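Local coordinates for putative fimbrial subunit (Corynebacterium diphtheriae, PDB 4HSQ), which probably polymerises as the major pilin into the shaft of a bacterial pilus, its domains carrying internal Lys-Asn isopeptide bonds and a bound calcium ion, at residues 51-56 with 81-86; 107-112 with 116-121. All blocks are in the same frame, centred on the assembly; numbering follows the deposited sequence.

Both contacts join the two facing sheets of the same domain, the first of the two in this piece of the pilin, and their centres lie about 13 Å apart. Interaction 1 packs strand 51-61 against strand 82-87; interaction 2 joins strands 100-109 and 117-127 across the loop that connects them. Strands 51-61 and 100-109 are antiparallel neighbours, with a probable hydrogen bond from D52 N to K108 O, 2.9 Å, and L51 CD2 meets L118 CD1 at 3.7 Å between the sheets. Interaction 1 lies away from the calcium site, whereas the side chain of T116 in interaction 2 is about 8 Å from the ion, which belongs to the following domain.

Interaction 1 of 2, residues 51-56 with 81-86; sequences LDFQKV and NKLVVT
Two sheets of a beta sandwich, in the N-terminal domain of this two-domain fragment, face each other where 51-56 runs 15° from the direction of 81-86. The central pair is F53 and L83. The leucine brings CD1 over one face of the phenyl ring, 3.9 Å from its centroid and 20° off the normal, a CH-pi contact displaced toward the rim; its other methyl, CD2, reaches F53 CE1 at 3.8 Å. F53 holds CG anti to the backbone N (chi1 168°), which turns the ring toward L83, and the two side chains lie roughly perpendicular. Farther along, V56 CG2 and V85 CG2 meet methyl to methyl at 3.9 Å. At the other end the contact is polar: N81 ND2 donates to L51 O at 2.9 Å, the oxygen lying close to the plane of the asparagine amide, while a water accepts from F53 N and donates to N81 OD1 at 2.7 Å. Both ends of the amide are thus engaged, which fixes its rotation. N81 ND2 also bonds to D48 O, anchoring the asparagine to the chain just ahead of strand 51-61. A classic beta bulge sets Q54 and K55 opposite E106 of strand 100-109, while L83 continues the apolar layer to F105 of that strand and V73 of strand 71-73, and P76 packs on F53 and N81.

Interaction 2 of 2, residues 107-112 with 116-121; sequences VKRKEV and TELKNR
R109 reaches across to the backbone of T116 and lays its guanidinium against L118. With CG anti to the backbone N (chi1 -176°) and the chain extended through to NE, the arginine carries its charged group out past the end of its strand, to the loop and the facing segment. NH1 and NH2 grip the single acceptor T116 O end-on, at 3.2 and 3.0 Å, and approach it from the same face of its carbonyl plane. The NH1 bond is the more bent at the hydrogen, 139°, while NH2 comes from above that plane.

The same guanidinium also closes back on its own segment. NE donates to E111 O at 3.0 Å, and NH2 gives a straighter bond to V112 O, 3.0 Å and 168°, arriving on a lone pair in the plane of the carbonyl. All these acceptors lie close to the guanidinium plane, so three carbonyls set around its rim fix the rotation of the planar group. The buried positive charge is therefore met by backbone oxygens, which would be expected to stabilise it.

In the fold, the arginine bridges the loop that carries the chain from strand 100-109 of one sheet of the sandwich to strand 117-127 of the other. L118 covers one face of the guanidinium, its CB 3.5 Å from R109 NH1. Its CG is likewise anti to the backbone N, and the two side chains run antiparallel alongside one another, bringing L118 CD1 beside R109 CG and CD, 3.8 Å from each. R50 extends the polar network by donating to V112 O and E117 O. Farther along strand 117-127, N120 CG is covalently joined to K8 NZ, the intramolecular isopeptide bond of this domain.

Interaction 1 of 2, residues 51-56 with 81-86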
# COMPACT_ATOMS: atom_id res chain seq x y z
N LEU A 51 0.46 8.84 2.65
CA LEU A 51 -0.79 8.51 1.96
C LEU A 51 -1.44 9.72 1.41
O LEU A 51 -1.40 10.76 2.03
CB LEU A 51 -1.77 7.84 2.92
CG LEU A 51 -1.36 6.49 3.52
CD1 LEU A 51 -2.40 6.02 4.54
CD2 LEU A 51 -1.09 5.44 2.41
N ASP A 52 -2.08 9.56 0.23
CA ASP A 52 -2.96 10.54 -0.40
C ASP A 52 -4.34 9.99 -0.31
O ASP A 52 -4.64 8.97 -0.98
CB ASP A 52 -2.61 10.78 -1.88
CG ASP A 52 -1.39 11.63 -2.13
OD1 ASP A 52 -1.10 12.52 -1.30
OD2 ASP A 52 -0.76 11.45 -3.19
N PHE A 53 -5.20 10.62 0.49
CA PHE A 53 -6.59 10.21 0.58
C PHE A 53 -7.25 10.40 -0.80
O PHE A 53 -7.02 11.42 -1.43
CB PHE A 53 -7.31 11.08 1.65
CG PHE A 53 -8.81 10.94 1.64
CD1 PHE A 53 -9.43 9.80 2.15
CD2 PHE A 53 -9.61 11.95 1.10
CE1 PHE A 53 -10.82 9.67 2.11
CE2 PHE A 53 -11.00 11.83 1.09
CZ PHE A 53 -11.60 10.69 1.60
N GLN A 54 -8.04 9.42 -1.26
CA GLN A 54 -8.74 9.48 -2.55
C GLN A 54 -10.21 9.86 -2.34
O GLN A 54 -10.64 10.92 -2.80
CB GLN A 54 -8.66 8.13 -3.29
CG GLN A 54 -7.23 7.62 -3.53
CD GLN A 54 -6.39 8.59 -4.31
OE1 GLN A 54 -5.42 9.19 -3.81
NE2 GLN A 54 -6.74 8.79 -5.52
N LYS A 55 -10.96 8.98 -1.65
CA LYS A 55 -12.40 9.18 -1.46
C LYS A 55 -12.95 8.19 -0.48
O LYS A 55 -12.35 7.14 -0.24
CB LYS A 55 -13.16 8.98 -2.82
CG LYS A 55 -13.01 7.57 -3.44
CD LYS A 55 -13.91 7.34 -4.66
CE LYS A 55 -13.68 5.96 -5.26
NZ LYS A 55 -12.47 5.91 -6.14
N VAL A 56 -14.14 8.50 0.04
CA VAL A 56 -14.92 7.57 0.85
C VAL A 56 -15.62 6.70 -0.18
O VAL A 56 -16.11 7.24 -1.17
CB VAL A 56 -15.91 8.32 1.79
CG1 VAL A 56 -16.94 7.36 2.42
CG2 VAL A 56 -15.16 9.11 2.87
N ASN A 81 -3.29 15.73 7.11
CA ASN A 81 -3.60 14.38 6.63
C ASN A 81 -4.54 13.63 7.57
O ASN A 81 -4.68 12.40 7.46
CB ASN A 81 -2.34 13.54 6.31
CG ASN A 81 -2.46 12.95 4.93
OD1 ASN A 81 -3.16 13.51 4.08
ND2 ASN A 81 -1.84 11.81 4.68
N LYS A 82 -5.25 14.36 8.43
CA LYS A 82 -6.25 13.70 9.26
C LYS A 82 -7.57 13.67 8.48
O LYS A 82 -8.02 14.71 7.99
CB LYS A 82 -6.42 14.40 10.63
CG LYS A 82 -7.35 13.62 11.56
CD LYS A 82 -7.38 14.18 12.97
CE LYS A 82 -8.53 15.13 13.21
NZ LYS A 82 -8.71 15.38 14.67
N LEU A 83 -8.16 12.48 8.35
CA LEU A 83 -9.47 12.30 7.72
C LEU A 83 -10.56 12.35 8.80
O LEU A 83 -10.42 11.69 9.83
CB LEU A 83 -9.56 10.93 6.98
CG LEU A 83 -10.94 10.55 6.39
CD1 LEU A 83 -11.31 11.49 5.26
CD2 LEU A 83 -10.94 9.08 5.89
N VAL A 84 -11.63 13.11 8.56
CA VAL A 84 -12.76 13.17 9.49
C VAL A 84 -14.03 12.96 8.68
O VAL A 84 -14.30 13.73 7.77
CB VAL A 84 -12.82 14.50 10.31
CG1 VAL A 84 -13.97 14.45 11.32
CG2 VAL A 84 -11.50 14.78 11.03
N VAL A 85 -14.79 11.91 9.01
CA VAL A 85 -16.08 11.60 8.36
C VAL A 85 -17.13 11.78 9.43
O VAL A 85 -17.13 11.02 10.39
CB VAL A 85 -16.10 10.19 7.72
CG1 VAL A 85 -17.46 9.92 7.08
CG2 VAL A 85 -14.97 10.04 6.70
N THR A 86 -17.96 12.82 9.31
CA THR A 86 -18.94 13.20 10.34
C THR A 86 -20.34 12.98 9.86
O THR A 86 -20.70 13.49 8.81
CB THR A 86 -18.74 14.68 10.70
OG1 THR A 86 -17.37 14.93 11.01
CG2 THR A 86 -19.62 15.13 11.87
O HOH W 1 -4.32 13.00 1.72

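Interaction 2 of 2, residues 107-112 with 116-121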
# COMPACT_ATOMS: atom_id res chain seq x y z
N VAL A 107 -7.19 5.09 -0.41
CA VAL A 107 -5.92 5.84 -0.35
C VAL A 107 -4.97 5.33 -1.41
O VAL A 107 -5.16 4.23 -1.97
CB VAL A 107 -5.26 5.71 1.07
CG1 VAL A 107 -6.10 6.38 2.17
CG2 VAL A 107 -4.93 4.25 1.44
N LYS A 108 -3.88 6.08 -1.62
CA LYS A 108 -2.73 5.67 -2.44
C LYS A 108 -1.50 5.98 -1.64
O LYS A 108 -1.39 7.09 -1.12
CB LYS A 108 -2.64 6.37 -3.81
CG LYS A 108 -3.76 5.95 -4.78
CD LYS A 108 -3.69 6.72 -6.11
CE LYS A 108 -4.87 6.33 -6.99
NZ LYS A 108 -4.88 7.07 -8.29
N ARG A 109 -0.56 5.04 -1.59
CA ARG A 109 0.72 5.30 -0.92
C ARG A 109 1.64 5.95 -1.95
O ARG A 109 1.89 5.35 -2.99
CB ARG A 109 1.31 4.02 -0.34
CG ARG A 109 2.58 4.28 0.45
CD ARG A 109 3.07 2.97 0.99
NE ARG A 109 4.34 3.09 1.69
CZ ARG A 109 4.76 2.20 2.58
NH1 ARG A 109 4.01 1.15 2.87
NH2 ARG A 109 5.92 2.37 3.20
N LYS A 110 2.12 7.18 -1.68
CA LYS A 110 2.90 7.95 -2.66
C LYS A 110 4.31 7.45 -2.83
O LYS A 110 4.94 7.71 -3.86
CB LYS A 110 3.03 9.44 -2.23
CG LYS A 110 1.76 10.19 -2.00
CD LYS A 110 2.09 11.62 -1.57
CE LYS A 110 1.98 11.81 -0.09
NZ LYS A 110 2.28 13.21 0.31
N GLU A 111 4.86 6.86 -1.77
CA GLU A 111 6.24 6.40 -1.76
C GLU A 111 6.49 5.46 -0.62
O GLU A 111 5.70 5.41 0.32
CB GLU A 111 7.18 7.63 -1.56
CG GLU A 111 6.97 8.36 -0.25
CD GLU A 111 7.94 9.49 0.03
OE1 GLU A 111 9.09 9.44 -0.47
OE2 GLU A 111 7.57 10.39 0.81
N VAL A 112 7.60 4.74 -0.69
CA VAL A 112 8.00 3.87 0.41
C VAL A 112 8.37 4.76 1.62
O VAL A 112 7.92 4.51 2.72
CB VAL A 112 9.17 2.96 -0.05
CG1 VAL A 112 9.86 2.27 1.14
CG2 VAL A 112 8.69 1.94 -1.07
N THR A 116 9.59 0.52 5.69
CA THR A 116 8.73 -0.28 4.82
C THR A 116 7.33 -0.26 5.41
O THR A 116 6.37 -0.19 4.65
CB THR A 116 9.25 -1.71 4.68
OG1 THR A 116 9.33 -2.30 5.98
CG2 THR A 116 10.61 -1.77 3.97
N GLU A 117 7.21 -0.26 6.77
CA GLU A 117 5.88 -0.26 7.39
C GLU A 117 5.16 1.07 7.27
O GLU A 117 5.78 2.12 7.34
CB GLU A 117 5.93 -0.67 8.88
CG GLU A 117 6.54 0.35 9.82
CD GLU A 117 6.41 0.02 11.30
OE1 GLU A 117 5.87 -1.05 11.64
OE2 GLU A 117 6.88 0.85 12.12
N LEU A 118 3.84 1.00 7.10
CA LEU A 118 2.98 2.17 7.11
C LEU A 118 1.78 1.74 7.95
O LEU A 118 1.04 0.83 7.55
CB LEU A 118 2.59 2.63 5.68
CG LEU A 118 1.79 3.93 5.58
CD1 LEU A 118 2.00 4.59 4.21
CD2 LEU A 118 0.29 3.66 5.81
N LYS A 119 1.64 2.34 9.12
CA LYS A 119 0.60 1.98 10.06
C LYS A 119 -0.63 2.83 9.93
O LYS A 119 -0.56 3.99 9.53
CB LYS A 119 1.14 2.10 11.50
CG LYS A 119 2.36 1.18 11.72
CD LYS A 119 2.93 1.25 13.14
CE LYS A 119 3.60 2.54 13.46
NZ LYS A 119 4.50 2.41 14.64
N ASN A 120 -1.77 2.27 10.33
CA ASN A 120 -3.00 3.03 10.36
C ASN A 120 -3.83 2.63 11.56
O ASN A 120 -3.92 1.45 11.89
CB ASN A 120 -3.84 2.88 9.06
CG ASN A 120 -5.02 3.82 9.10
OD1 ASN A 120 -4.84 5.04 9.11
N ARG A 121 -4.45 3.62 12.18
CA ARG A 121 -5.36 3.45 13.31
C ARG A 121 -6.46 4.51 13.20
O ARG A 121 -6.22 5.59 12.67
CB ARG A 121 -4.58 3.62 14.64
CG ARG A 121 -5.30 3.00 15.83
CD ARG A 121 -4.68 3.45 17.15
NE ARG A 121 -3.32 2.94 17.34
CZ ARG A 121 -3.02 1.80 17.95
NH1 ARG A 121 -3.98 1.00 18.41
NH2 ARG A 121 -1.75 1.43 18.09